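Local coordinates for protein putative S41 protease (Bacteroides fragilis NCTC 9343, PDB 3K50) that probably hydrolyses peptide bonds as a serine protease of family S41, joining an N-terminal domain and a PDZ domain to a ClpP/crotonase-type catalytic domain, at residues A[236-239]-A[240-243]; A[368-372]-A[373-377]; A[208-211]-A[212-215]; A[38-41]-A[42-45]; A[335-338]-A[339-342]. One frame throughout, in Å; residues are numbered along the deposited sequence.

Interaction 1 (A[236-239]-A[240-243]); sequences GGSL and DCAQ
Ser-238 turns back over the first residues of the helix that follows it, 239-249, and its side chain does the capping. From the backbone, CB approaches Cys-241 first, lying 4.0 Å from its SG. One atom further, the hydroxyl OG accepts from Cys-241 N at 3.3 Å, a fairly straight bond with an angle of 162° at the hydrogen. The same oxygen takes a weaker and more bent bond from Asp-240 N, 3.1 Å from OG, and also lies near Cys-241 SG. A chi1 of 150°, well short of fully anti, swings the oxygen over these two amides. Ser-238 is thus the N-cap residue, coming directly after the Gly-Gly pair that ends the DLRxNxGG sequence characteristic of S41 peptidases. The backbone carbonyl of Ser-238 takes up the next amide, with Ala-242 N donating to Ser-238 O at 3.2 Å, and Leu-239 O then receives Gln-243 N at 2.9 Å, by which point the alpha-helical pattern is running. Leu-239 sends its side chain out from the helix start; CD2 lies 4.4 Å from Ala-242 CB, and both side chains pack against Met-307 of helix 304-312.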
loop_
_atom_site.group_PDB
_atom_site.type_symbol
_atom_site.label_atom_id
_atom_site.label_comp_id
_atom_site.label_asym_id
_atom_site.label_seq_id
_atom_site.Cartn_x
_atom_site.Cartn_y
_atom_site.Cartn_z
ATOM N N GLY A 236 1.994 -3.291 -0.440
ATOM C CA GLY A 236 2.208 -4.575 -1.092
ATOM C C GLY A 236 1.509 -5.733 -0.443
ATOM O O GLY A 236 0.401 -5.591 0.143
ATOM N N GLY A 237 2.175 -6.885 -0.522
ATOM C CA GLY A 237 1.627 -8.113 0.033
ATOM C C GLY A 237 1.821 -9.334 -0.852
ATOM O O GLY A 237 2.921 -9.574 -1.355
ATOM N N SER A 238 0.745 -10.101 -1.055
ATOM C CA SER A 238 0.780 -11.393 -1.734
ATOM C C SER A 238 0.683 -11.321 -3.256
ATOM O O SER A 238 -0.191 -10.632 -3.800
ATOM C CB SER A 238 -0.376 -12.282 -1.187
ATOM O OG SER A 238 -0.879 -13.217 -2.167
ATOM N N LEU A 239 1.556 -12.068 -3.925
ATOM C CA LEU A 239 1.568 -12.116 -5.368
ATOM C C LEU A 239 0.384 -12.881 -5.915
ATOM O O LEU A 239 -0.004 -12.634 -7.034
ATOM C CB LEU A 239 2.901 -12.673 -5.934
ATOM C CG LEU A 239 4.115 -11.724 -5.739
ATOM C CD1 LEU A 239 5.370 -12.313 -6.340
ATOM C CD2 LEU A 239 3.894 -10.343 -6.312
ATOM N N ASP A 240 -0.219 -13.767 -5.132
ATOM C CA ASP A 240 -1.389 -14.483 -5.618
ATOM C C ASP A 240 -2.567 -13.491 -5.736
ATOM O O ASP A 240 -3.388 -13.604 -6.644
ATOM C CB ASP A 240 -1.647 -15.723 -4.754
ATOM C CG ASP A 240 -0.461 -16.836 -4.911
ATOM O OD1 ASP A 240 -0.055 -17.210 -6.062
ATOM O OD2 ASP A 240 0.077 -17.315 -3.877
ATOM N N CYS A 241 -2.647 -12.530 -4.821
ATOM C CA CYS A 241 -3.634 -11.450 -4.911
ATOM C C CYS A 241 -3.357 -10.634 -6.148
ATOM O O CYS A 241 -4.279 -10.280 -6.869
ATOM C CB CYS A 241 -3.599 -10.538 -3.669
ATOM S SG CYS A 241 -4.142 -11.410 -2.187
ATOM N N ALA A 242 -2.083 -10.345 -6.398
ATOM C CA ALA A 242 -1.714 -9.571 -7.569
ATOM C C ALA A 242 -2.093 -10.279 -8.892
ATOM O O ALA A 242 -2.559 -9.647 -9.803
ATOM C CB ALA A 242 -0.213 -9.225 -7.545
ATOM N N GLN A 243 -1.892 -11.588 -8.961
ATOM C CA GLN A 243 -2.256 -12.376 -10.110
ATOM C C GLN A 243 -3.741 -12.306 -10.313
ATOM O O GLN A 243 -4.179 -12.201 -11.429
ATOM C CB GLN A 243 -1.810 -13.837 -9.925
ATOM C CG GLN A 243 -2.087 -14.713 -11.152
ATOM C CD GLN A 243 -1.789 -16.176 -10.918
ATOM O OE1 GLN A 243 -1.705 -16.612 -9.771
ATOM N NE2 GLN A 243 -1.679 -16.948 -11.999
#

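Interaction 2 (A[368-372]-A[373-377]); sequences YEYNE and DSYLS
The backbone leaves strand 368-369 and folds into a 3-10 turn, in which Ser-374 N donates to Asn-371 O at 3.0 Å and Tyr-375 N reaches Glu-372 O in a weak bond of 3.3 Å. The side chain of Asn-371 adds an Asx turn at the entrance: with CG anti to the backbone N (chi1 178°), OD1 curls forward to accept from Asp-373 N at 3.1 Å, the donor standing above the amide plane. Asn-371 O also lies in the plane of the Tyr-375 ring, at its edge, 3.3 Å from CD1. That ring runs back along the chain to Tyr-370, meeting it obliquely with planes 37° apart, and CZ of Tyr-375 approaches CD2 of Tyr-370 to 3.9 Å. A water ties Tyr-375 OH to Glu-369 O. The carboxylates of Glu-372 and Asp-373 lie side by side, OE2 and OD1 4.4 Å apart. A water donates to both of these oxygens, while Arg-110, from the PDZ region, and Arg-232 form salt bridges with Glu-372 OE1 and Tyr-233 bonds to OE2, so the mutual repulsion of the two acids is probably largely offset.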
loop_
_atom_site.group_PDB
_atom_site.type_symbol
_atom_site.label_atom_id
_atom_site.label_comp_id
_atom_site.label_asym_id
_atom_site.label_seq_id
_atom_site.Cartn_x
_atom_site.Cartn_y
_atom_site.Cartn_z
ATOM N N TYR A 368 2.244 11.190 -15.315
ATOM C CA TYR A 368 1.898 12.544 -15.000
ATOM C C TYR A 368 2.096 12.775 -13.498
ATOM O O TYR A 368 1.395 12.167 -12.661
ATOM C CB TYR A 368 0.436 12.816 -15.371
ATOM C CG TYR A 368 0.103 12.543 -16.823
ATOM C CD1 TYR A 368 -0.264 11.273 -17.235
ATOM C CD2 TYR A 368 0.159 13.531 -17.772
ATOM C CE1 TYR A 368 -0.537 10.989 -18.534
ATOM C CE2 TYR A 368 -0.141 13.261 -19.097
ATOM C CZ TYR A 368 -0.486 11.968 -19.481
ATOM O OH TYR A 368 -0.808 11.642 -20.799
ATOM N N GLU A 369 2.991 13.685 -13.133
ATOM C CA GLU A 369 3.305 13.891 -11.720
ATOM C C GLU A 369 2.362 14.849 -11.004
ATOM O O GLU A 369 2.236 16.018 -11.404
ATOM C CB GLU A 369 4.761 14.345 -11.509
ATOM C CG GLU A 369 5.106 14.338 -10.025
ATOM C CD GLU A 369 6.568 14.465 -9.704
ATOM O OE1 GLU A 369 7.428 14.557 -10.618
ATOM O OE2 GLU A 369 6.845 14.471 -8.493
ATOM N N TYR A 370 1.695 14.311 -9.974
ATOM C CA TYR A 370 0.788 15.031 -9.113
ATOM C C TYR A 370 1.068 14.663 -7.660
ATOM O O TYR A 370 0.917 13.500 -7.270
ATOM C CB TYR A 370 -0.665 14.653 -9.421
ATOM C CG TYR A 370 -1.228 15.322 -10.637
ATOM C CD1 TYR A 370 -1.070 14.767 -11.908
ATOM C CD2 TYR A 370 -1.966 16.507 -10.525
ATOM C CE1 TYR A 370 -1.586 15.394 -13.029
ATOM C CE2 TYR A 370 -2.457 17.142 -11.636
ATOM C CZ TYR A 370 -2.261 16.573 -12.890
ATOM O OH TYR A 370 -2.766 17.185 -14.004
ATOM N N ASN A 371 1.542 15.639 -6.879
ATOM C CA ASN A 371 1.775 15.453 -5.448
ATOM C C ASN A 371 0.479 15.870 -4.754
ATOM O O ASN A 371 0.146 17.028 -4.727
ATOM C CB ASN A 371 2.924 16.333 -4.947
ATOM C CG ASN A 371 3.160 16.205 -3.449
ATOM O OD1 ASN A 371 2.464 15.480 -2.728
ATOM N ND2 ASN A 371 4.151 16.939 -2.965
ATOM N N GLU A 372 -0.216 14.933 -4.134
ATOM C CA GLU A 372 -1.501 15.246 -3.526
ATOM C C GLU A 372 -1.420 16.334 -2.434
ATOM O O GLU A 372 -2.374 17.088 -2.228
ATOM C CB GLU A 372 -2.111 13.983 -2.971
ATOM C CG GLU A 372 -1.322 13.270 -1.817
ATOM C CD GLU A 372 -1.990 11.977 -1.319
ATOM O OE1 GLU A 372 -3.088 11.627 -1.816
ATOM O OE2 GLU A 372 -1.413 11.296 -0.422
ATOM N N ASP A 373 -0.290 16.391 -1.714
ATOM C CA ASP A 373 -0.079 17.410 -0.700
ATOM C C ASP A 373 0.028 18.845 -1.217
ATOM O O ASP A 373 -0.066 19.757 -0.410
ATOM C CB ASP A 373 1.132 17.084 0.160
ATOM C CG ASP A 373 1.020 15.721 0.855
ATOM O OD1 ASP A 373 -0.101 15.257 1.084
ATOM O OD2 ASP A 373 2.066 15.114 1.146
ATOM N N SER A 374 0.218 19.052 -2.528
ATOM C CA SER A 374 0.287 20.419 -3.120
ATOM C C SER A 374 -1.084 21.008 -3.501
ATOM O O SER A 374 -1.188 22.195 -3.826
ATOM C CB SER A 374 1.202 20.422 -4.361
ATOM O OG SER A 374 2.557 20.204 -4.001
ATOM N N TYR A 375 -2.135 20.193 -3.404
ATOM C CA TYR A 375 -3.450 20.581 -3.822
ATOM C C TYR A 375 -4.438 20.397 -2.666
ATOM O O TYR A 375 -5.337 19.537 -2.732
ATOM C CB TYR A 375 -3.868 19.693 -4.999
ATOM C CG TYR A 375 -3.066 19.775 -6.267
ATOM C CD1 TYR A 375 -1.891 19.057 -6.428
ATOM C CD2 TYR A 375 -3.517 20.532 -7.335
ATOM C CE1 TYR A 375 -1.177 19.149 -7.612
ATOM C CE2 TYR A 375 -2.831 20.610 -8.513
ATOM C CZ TYR A 375 -1.652 19.941 -8.654
ATOM O OH TYR A 375 -1.020 20.055 -9.891
ATOM N N LEU A 376 -4.303 21.244 -1.663
ATOM C CA LEU A 376 -5.127 21.120 -0.457
ATOM C C LEU A 376 -6.603 21.345 -0.703
ATOM O O LEU A 376 -7.432 20.662 -0.108
ATOM C CB LEU A 376 -4.605 22.048 0.653
ATOM C CG LEU A 376 -3.208 21.684 1.179
ATOM C CD1 LEU A 376 -2.803 22.649 2.315
ATOM C CD2 LEU A 376 -3.080 20.228 1.620
ATOM N N SER A 377 -6.948 22.237 -1.626
ATOM C CA SER A 377 -8.363 22.495 -1.924
ATOM C C SER A 377 -9.085 21.286 -2.573
ATOM O O SER A 377 -10.327 21.172 -2.506
ATOM C CB SER A 377 -8.502 23.726 -2.791
ATOM O OG SER A 377 -8.159 23.404 -4.127
HETATM O O HOH W 1 0.876 18.457 -11.442
HETATM O O HOH W 2 5.251 19.183 -4.610
HETATM O O HOH W 3 4.612 15.965 0.179
HETATM O O HOH W 4 -5.078 16.633 -2.859
HETATM O O HOH W 5 -1.223 12.898 2.013
#

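Interaction 3 (A[208-211]-A[212-215]); sequences YNDD and LRRA
Asp-210 OD1 and Arg-213 NH1, 2.8 Å apart, form a hydrogen-bonded salt bridge between side chains one helical turn apart. The bond is not coplanar: NH1 comes in from above the carboxylate plane, 39° out of it, and the oxygen is likewise tilted from the guanidinium plane. Arg-213 is extended from CG to NE, and its head turns back at the end so that NH1 also lies 3.7 Å from Asn-209 CB. Its other nitrogens are engaged beyond the helix, NH2 with Leu-281 O and NE, weakly, with Ile-282 O, which helps fix the rotation of the guanidinium. Asp-211 and Arg-214 make a second i to i+3 salt bridge, running side by side in the same direction; the modelled 2.5 Å between OD1 and NH2 is doubtfully short. A bend at chi3 (46°) brings the Arg-214 head back along the helix, one face set over Asp-210 O and Asp-211 CA, and its plane stands almost upright on the carboxylate, at 84°. Beneath these pairs run regular i to i+4 backbone bonds. The segment belongs to helix 207-221, the crossover of the beta-alpha-beta unit between parallel strands 187-194 and 226-230: Leu-212 packs down on Leu-192 and Tyr-194, Asn-209 and Arg-213 lean on Leu-244 of helix 239-249, and Ala-215 touches Phe-179 of strand 176-184.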
loop_
_atom_site.group_PDB
_atom_site.type_symbol
_atom_site.label_atom_id
_atom_site.label_comp_id
_atom_site.label_asym_id
_atom_site.label_seq_id
_atom_site.Cartn_x
_atom_site.Cartn_y
_atom_site.Cartn_z
ATOM N N TYR A 208 -11.032 -11.688 1.477
ATOM C CA TYR A 208 -10.825 -10.373 0.815
ATOM C C TYR A 208 -10.717 -10.527 -0.674
ATOM O O TYR A 208 -11.119 -9.642 -1.397
ATOM C CB TYR A 208 -9.602 -9.658 1.313
ATOM C CG TYR A 208 -9.557 -9.439 2.818
ATOM C CD1 TYR A 208 -10.715 -9.201 3.551
ATOM C CD2 TYR A 208 -8.317 -9.368 3.498
ATOM C CE1 TYR A 208 -10.655 -8.966 4.924
ATOM C CE2 TYR A 208 -8.243 -9.109 4.877
ATOM C CZ TYR A 208 -9.407 -8.896 5.579
ATOM O OH TYR A 208 -9.358 -8.649 6.947
ATOM N N ASN A 209 -10.132 -11.631 -1.126
ATOM C CA ASN A 209 -10.130 -11.896 -2.544
ATOM C C ASN A 209 -11.568 -12.040 -3.067
ATOM O O ASN A 209 -11.855 -11.598 -4.178
ATOM C CB ASN A 209 -9.360 -13.135 -2.877
ATOM C CG ASN A 209 -7.918 -12.932 -2.858
ATOM O OD1 ASN A 209 -7.428 -11.796 -2.848
ATOM N ND2 ASN A 209 -7.179 -14.054 -2.890
ATOM N N ASP A 210 -12.471 -12.612 -2.267
ATOM C CA ASP A 210 -13.886 -12.693 -2.673
ATOM C C ASP A 210 -14.558 -11.305 -2.668
ATOM O O ASP A 210 -15.437 -11.054 -3.472
ATOM C CB ASP A 210 -14.664 -13.786 -1.889
ATOM C CG ASP A 210 -14.273 -15.208 -2.357
ATOM O OD1 ASP A 210 -13.822 -15.329 -3.511
ATOM O OD2 ASP A 210 -14.391 -16.201 -1.606
ATOM N N ASP A 211 -14.175 -10.431 -1.745
ATOM C CA ASP A 211 -14.631 -9.033 -1.777
ATOM C C ASP A 211 -14.165 -8.407 -3.097
ATOM O O ASP A 211 -14.891 -7.645 -3.722
ATOM C CB ASP A 211 -14.003 -8.197 -0.654
ATOM C CG ASP A 211 -14.524 -8.536 0.693
ATOM O OD1 ASP A 211 -15.662 -9.052 0.772
ATOM O OD2 ASP A 211 -13.809 -8.266 1.693
ATOM N N LEU A 212 -12.908 -8.654 -3.460
ATOM C CA LEU A 212 -12.364 -8.105 -4.737
ATOM C C LEU A 212 -13.148 -8.638 -5.954
ATOM O O LEU A 212 -13.517 -7.875 -6.849
ATOM C CB LEU A 212 -10.857 -8.396 -4.879
ATOM C CG LEU A 212 -10.056 -7.839 -6.049
ATOM C CD1 LEU A 212 -9.977 -6.316 -5.966
ATOM C CD2 LEU A 212 -8.628 -8.399 -6.086
ATOM N N ARG A 213 -13.433 -9.937 -5.971
ATOM C CA ARG A 213 -14.212 -10.533 -7.027
ATOM C C ARG A 213 -15.557 -9.887 -7.111
ATOM O O ARG A 213 -16.095 -9.692 -8.210
ATOM C CB ARG A 213 -14.427 -12.032 -6.806
ATOM C CG ARG A 213 -13.172 -12.858 -7.041
ATOM C CD ARG A 213 -13.382 -14.317 -6.792
ATOM N NE ARG A 213 -12.125 -15.069 -7.085
ATOM C CZ ARG A 213 -11.245 -15.547 -6.177
ATOM N NH1 ARG A 213 -11.418 -15.406 -4.873
ATOM N NH2 ARG A 213 -10.137 -16.172 -6.575
ATOM N N ARG A 214 -16.133 -9.605 -5.956
ATOM C CA ARG A 214 -17.482 -9.062 -5.918
ATOM C C ARG A 214 -17.534 -7.689 -6.556
ATOM O O ARG A 214 -18.499 -7.388 -7.229
ATOM C CB ARG A 214 -17.986 -9.020 -4.479
ATOM C CG ARG A 214 -19.462 -8.606 -4.351
ATOM C CD ARG A 214 -20.155 -9.147 -3.099
ATOM N NE ARG A 214 -19.360 -8.990 -1.881
ATOM C CZ ARG A 214 -18.596 -9.930 -1.301
ATOM N NH1 ARG A 214 -18.467 -11.186 -1.767
ATOM N NH2 ARG A 214 -17.939 -9.599 -0.209
ATOM N N ALA A 215 -16.518 -6.870 -6.288
ATOM C CA ALA A 215 -16.352 -5.558 -6.862
ATOM C C ALA A 215 -16.252 -5.683 -8.407
ATOM O O ALA A 215 -16.919 -4.949 -9.151
ATOM C CB ALA A 215 -15.043 -4.903 -6.285
#

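Interaction 4 (A[38-41]-A[42-45]); sequences APDY and FQKP
The carboxylate of Asp-40 and the side-chain amide of Gln-43 lie stacked, their planes 29° apart, although the two side chains cross at about a right angle. Asp-40 forms an Asx turn in the loop that joins helices 18-26 and 45-52 of the N-terminal S41 domain, its OD1 accepting from the backbone. This oxygen meets two successive amides: Phe-42 N and Gln-43 N each donate to Asp-40 OD1 at 3.3 Å, both bonds weak. The chi1 of Asp-40, -169°, places the carboxylate beside its own carbonyl carbon, on the side of the chain that follows, and lets one oxygen serve both amides. The other oxygen, OD2 of Asp-40, lies 3.7 Å from Gln-43 CB and 4.1 Å from Gln-43 NE2. Gln-43 is extended beyond CG, and its OE1 ends 3.9 Å from Asp-40 CB, so the extended chain runs across the aspartate side chain. The two rings of the turn take different courses. Phe-42 bends back on the preceding peptide, its CD1 3.5 Å from the carbonyl carbon of Tyr-41, while the Tyr-41 side chain, whose end leads away from the turn, touches Ile-17, against which Pro-39 also packs. Lys-44 takes the N-cap position of helix 45-52. The turn is a surface feature, so the weak bonds to Asp-40 probably compete with solvent. Within it, the side chains of Asp-40 and Gln-43 come nearest where CG of Asp-40 meets CB of Gln-43 at 3.6 Å.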
loop_
_atom_site.group_PDB
_atom_site.type_symbol
_atom_site.label_atom_id
_atom_site.label_comp_id
_atom_site.label_asym_id
_atom_site.label_seq_id
_atom_site.Cartn_x
_atom_site.Cartn_y
_atom_site.Cartn_z
ATOM N N ALA A 38 31.779 -12.861 13.856
ATOM C CA ALA A 38 31.704 -13.462 15.203
ATOM C C ALA A 38 30.256 -13.332 15.670
ATOM O O ALA A 38 29.694 -12.236 15.577
ATOM C CB ALA A 38 32.654 -12.780 16.170
ATOM N N PRO A 39 29.663 -14.431 16.198
ATOM C CA PRO A 39 28.236 -14.443 16.573
ATOM C C PRO A 39 27.927 -13.458 17.686
ATOM O O PRO A 39 28.807 -13.175 18.534
ATOM C CB PRO A 39 27.981 -15.895 17.018
ATOM C CG PRO A 39 29.302 -16.419 17.395
ATOM C CD PRO A 39 30.323 -15.706 16.538
ATOM N N ASP A 40 26.715 -12.904 17.661
ATOM C CA ASP A 40 26.318 -11.903 18.659
ATOM C C ASP A 40 24.953 -12.279 19.110
ATOM O O ASP A 40 23.951 -11.867 18.519
ATOM C CB ASP A 40 26.337 -10.481 18.093
ATOM C CG ASP A 40 26.178 -9.409 19.172
ATOM O OD1 ASP A 40 25.692 -9.712 20.292
ATOM O OD2 ASP A 40 26.544 -8.248 18.872
ATOM N N TYR A 41 24.907 -13.034 20.193
ATOM C CA TYR A 41 23.649 -13.588 20.669
ATOM C C TYR A 41 22.697 -12.573 21.289
ATOM O O TYR A 41 21.533 -12.899 21.507
ATOM C CB TYR A 41 23.924 -14.705 21.690
ATOM C CG TYR A 41 24.747 -15.837 21.104
ATOM C CD1 TYR A 41 24.133 -16.934 20.472
ATOM C CD2 TYR A 41 26.152 -15.784 21.149
ATOM C CE1 TYR A 41 24.905 -17.960 19.919
ATOM C CE2 TYR A 41 26.921 -16.779 20.608
ATOM C CZ TYR A 41 26.307 -17.866 19.995
ATOM O OH TYR A 41 27.135 -18.843 19.483
ATOM N N PHE A 42 23.178 -11.383 21.629
ATOM C CA PHE A 42 22.277 -10.380 22.254
ATOM C C PHE A 42 21.751 -9.298 21.329
ATOM O O PHE A 42 20.686 -8.732 21.578
ATOM C CB PHE A 42 22.932 -9.777 23.474
ATOM C CG PHE A 42 23.316 -10.779 24.475
ATOM C CD1 PHE A 42 22.530 -11.916 24.704
ATOM C CD2 PHE A 42 24.403 -10.582 25.252
ATOM C CE1 PHE A 42 22.895 -12.816 25.646
ATOM C CE2 PHE A 42 24.754 -11.497 26.191
ATOM C CZ PHE A 42 23.994 -12.612 26.379
ATOM N N GLN A 43 22.439 -9.078 20.216
ATOM C CA GLN A 43 21.992 -8.154 19.161
ATOM C C GLN A 43 20.531 -8.374 18.713
ATOM O O GLN A 43 20.087 -9.507 18.533
ATOM C CB GLN A 43 22.914 -8.414 17.959
ATOM C CG GLN A 43 22.871 -7.509 16.807
ATOM C CD GLN A 43 23.887 -7.944 15.797
ATOM O OE1 GLN A 43 23.926 -9.121 15.384
ATOM N NE2 GLN A 43 24.740 -7.021 15.405
ATOM N N LYS A 44 19.795 -7.287 18.485
ATOM C CA LYS A 44 18.444 -7.392 17.950
ATOM C C LYS A 44 18.453 -7.916 16.513
ATOM O O LYS A 44 19.397 -7.630 15.770
ATOM C CB LYS A 44 17.763 -6.043 17.936
ATOM C CG LYS A 44 17.441 -5.535 19.297
ATOM C CD LYS A 44 16.990 -4.091 19.247
ATOM C CE LYS A 44 15.728 -3.825 18.473
ATOM N NZ LYS A 44 15.253 -2.439 18.788
ATOM N N PRO A 45 17.411 -8.688 16.125
ATOM C CA PRO A 45 17.315 -9.206 14.770
ATOM C C PRO A 45 17.423 -8.089 13.733
ATOM O O PRO A 45 18.065 -8.304 12.702
ATOM C CB PRO A 45 15.926 -9.872 14.732
ATOM C CG PRO A 45 15.266 -9.550 15.995
ATOM C CD PRO A 45 16.285 -9.141 16.962
#

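Interaction 5 (A[335-338]-A[339-342]); sequences FVHP and TDRF
Val-336, at the end of strand 330-336, brushes the returning chain, with CG1 3.8 Å from Phe-342 O. His-337 comes next and carries most of the contact. Its N donates to that same Phe-342 O at 3.0 Å in an almost straight bond (174°), closing the loop of the beta-hairpin to strand 342-352. A chi1 of -169° swings the imidazole beside the carbonyl carbon and into the loop, and CB sits over the face of the Phe-342 ring, 4.0 Å from its centroid. ND1 accepts from Thr-339 N at 3.0 Å, close to the ring plane. Pro-338 lies against one face of the imidazole through CD; the opposite face takes the Asp-340 carboxylate, nearly parallel to it (10°), with OD2 3.4 Å from CE1, while Trp-18 of helix 18-26 packs edge-to-face with the ring. A water bridges His-337 O to Arg-341 N, and the Arg-341 guanidinium makes a salt bridge with Asp-68. Because ND1 accepts from Thr-339 N, the ring is probably neutral with its proton on NE2; the stacked carboxylate would tend to favour a positive charge, but protonating ND1 would cost that bond.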
loop_
_atom_site.group_PDB
_atom_site.type_symbol
_atom_site.label_atom_id
_atom_site.label_comp_id
_atom_site.label_asym_id
_atom_site.label_seq_id
_atom_site.Cartn_x
_atom_site.Cartn_y
_atom_site.Cartn_z
ATOM N N PHE A 335 9.093 -15.433 7.324
ATOM C CA PHE A 335 9.622 -16.566 8.048
ATOM C C PHE A 335 9.467 -16.169 9.520
ATOM O O PHE A 335 9.928 -15.106 9.920
ATOM C CB PHE A 335 11.080 -16.839 7.671
ATOM C CG PHE A 335 11.268 -17.239 6.240
ATOM C CD1 PHE A 335 11.433 -16.289 5.256
ATOM C CD2 PHE A 335 11.248 -18.583 5.879
ATOM C CE1 PHE A 335 11.609 -16.678 3.906
ATOM C CE2 PHE A 335 11.375 -18.969 4.552
ATOM C CZ PHE A 335 11.518 -17.995 3.561
ATOM N N VAL A 336 8.784 -16.991 10.298
ATOM C CA VAL A 336 8.538 -16.723 11.728
ATOM C C VAL A 336 9.580 -17.393 12.577
ATOM O O VAL A 336 9.868 -18.578 12.359
ATOM C CB VAL A 336 7.144 -17.220 12.154
ATOM C CG1 VAL A 336 6.786 -16.708 13.536
ATOM C CG2 VAL A 336 6.096 -16.731 11.174
ATOM N N HIS A 337 10.192 -16.654 13.514
ATOM C CA HIS A 337 11.200 -17.239 14.404
ATOM C C HIS A 337 10.493 -18.320 15.236
ATOM O O HIS A 337 9.364 -18.107 15.638
ATOM C CB HIS A 337 11.808 -16.230 15.361
ATOM C CG HIS A 337 13.011 -16.737 16.102
ATOM N ND1 HIS A 337 12.919 -17.496 17.252
ATOM C CD2 HIS A 337 14.340 -16.567 15.880
ATOM C CE1 HIS A 337 14.132 -17.804 17.681
ATOM N NE2 HIS A 337 15.016 -17.223 16.885
ATOM N N PRO A 338 11.148 -19.460 15.485
ATOM C CA PRO A 338 10.474 -20.522 16.278
ATOM C C PRO A 338 10.010 -20.122 17.673
ATOM O O PRO A 338 8.944 -20.534 18.102
ATOM C CB PRO A 338 11.539 -21.601 16.404
ATOM C CG PRO A 338 12.480 -21.350 15.279
ATOM C CD PRO A 338 12.481 -19.878 15.024
ATOM N N THR A 339 10.789 -19.303 18.368
ATOM C CA THR A 339 10.455 -18.929 19.730
ATOM C C THR A 339 10.426 -17.429 20.088
ATOM O O THR A 339 9.666 -17.045 20.979
ATOM C CB THR A 339 11.436 -19.617 20.700
ATOM O OG1 THR A 339 12.781 -19.197 20.446
ATOM C CG2 THR A 339 11.383 -21.138 20.566
ATOM N N ASP A 340 11.166 -16.579 19.374
ATOM C CA ASP A 340 11.316 -15.172 19.766
ATOM C C ASP A 340 10.285 -14.216 19.228
ATOM O O ASP A 340 10.500 -13.015 19.231
ATOM C CB ASP A 340 12.709 -14.678 19.383
ATOM C CG ASP A 340 13.796 -15.333 20.184
ATOM O OD1 ASP A 340 13.497 -15.883 21.275
ATOM O OD2 ASP A 340 14.963 -15.264 19.740
ATOM N N ARG A 341 9.192 -14.732 18.700
ATOM C CA ARG A 341 8.091 -13.892 18.284
ATOM C C ARG A 341 8.439 -12.686 17.367
ATOM O O ARG A 341 8.045 -11.571 17.625
ATOM C CB ARG A 341 7.309 -13.409 19.518
ATOM C CG ARG A 341 6.781 -14.581 20.384
ATOM C CD ARG A 341 5.759 -14.161 21.475
ATOM N NE ARG A 341 4.656 -13.308 20.985
ATOM C CZ ARG A 341 3.566 -13.719 20.318
ATOM N NH1 ARG A 341 3.382 -15.001 20.001
ATOM N NH2 ARG A 341 2.647 -12.824 19.940
ATOM N N PHE A 342 9.197 -12.908 16.307
ATOM C CA PHE A 342 9.295 -11.881 15.289
ATOM C C PHE A 342 9.186 -12.588 13.951
ATOM O O PHE A 342 9.287 -13.809 13.862
ATOM C CB PHE A 342 10.578 -11.058 15.381
ATOM C CG PHE A 342 11.848 -11.819 15.073
ATOM C CD1 PHE A 342 12.343 -11.891 13.781
ATOM C CD2 PHE A 342 12.588 -12.374 16.097
ATOM C CE1 PHE A 342 13.556 -12.523 13.516
ATOM C CE2 PHE A 342 13.786 -13.020 15.858
ATOM C CZ PHE A 342 14.280 -13.099 14.567
HETATM O O HOH W 6 8.034 -17.259 17.748
#

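Interaction 3 is buried and interaction 1 partly so; they touch, Cys-241 SG standing 3.4 Å from Asn-209 OD1 where helices 239-249 and 207-221 meet. Both rest on regular helical bonding, but the first is a hydroxyl cap at a helix start and the third a pair of salt bridges along a helix side. The others are surface turns. Interactions 4 and 5 come from different family regions yet meet through Pro-45 CB and Phe-342 CZ, 3.6 Å apart, so the start of helix 45-52 packs on the hairpin. Interaction 2, rich in waters, lies across the chain's centre from interaction 5, their centres about 41 Å apart. Side-chain acceptors for backbone amides recur in 1, 2, 4 and 5: serine, asparagine, aspartate and histidine.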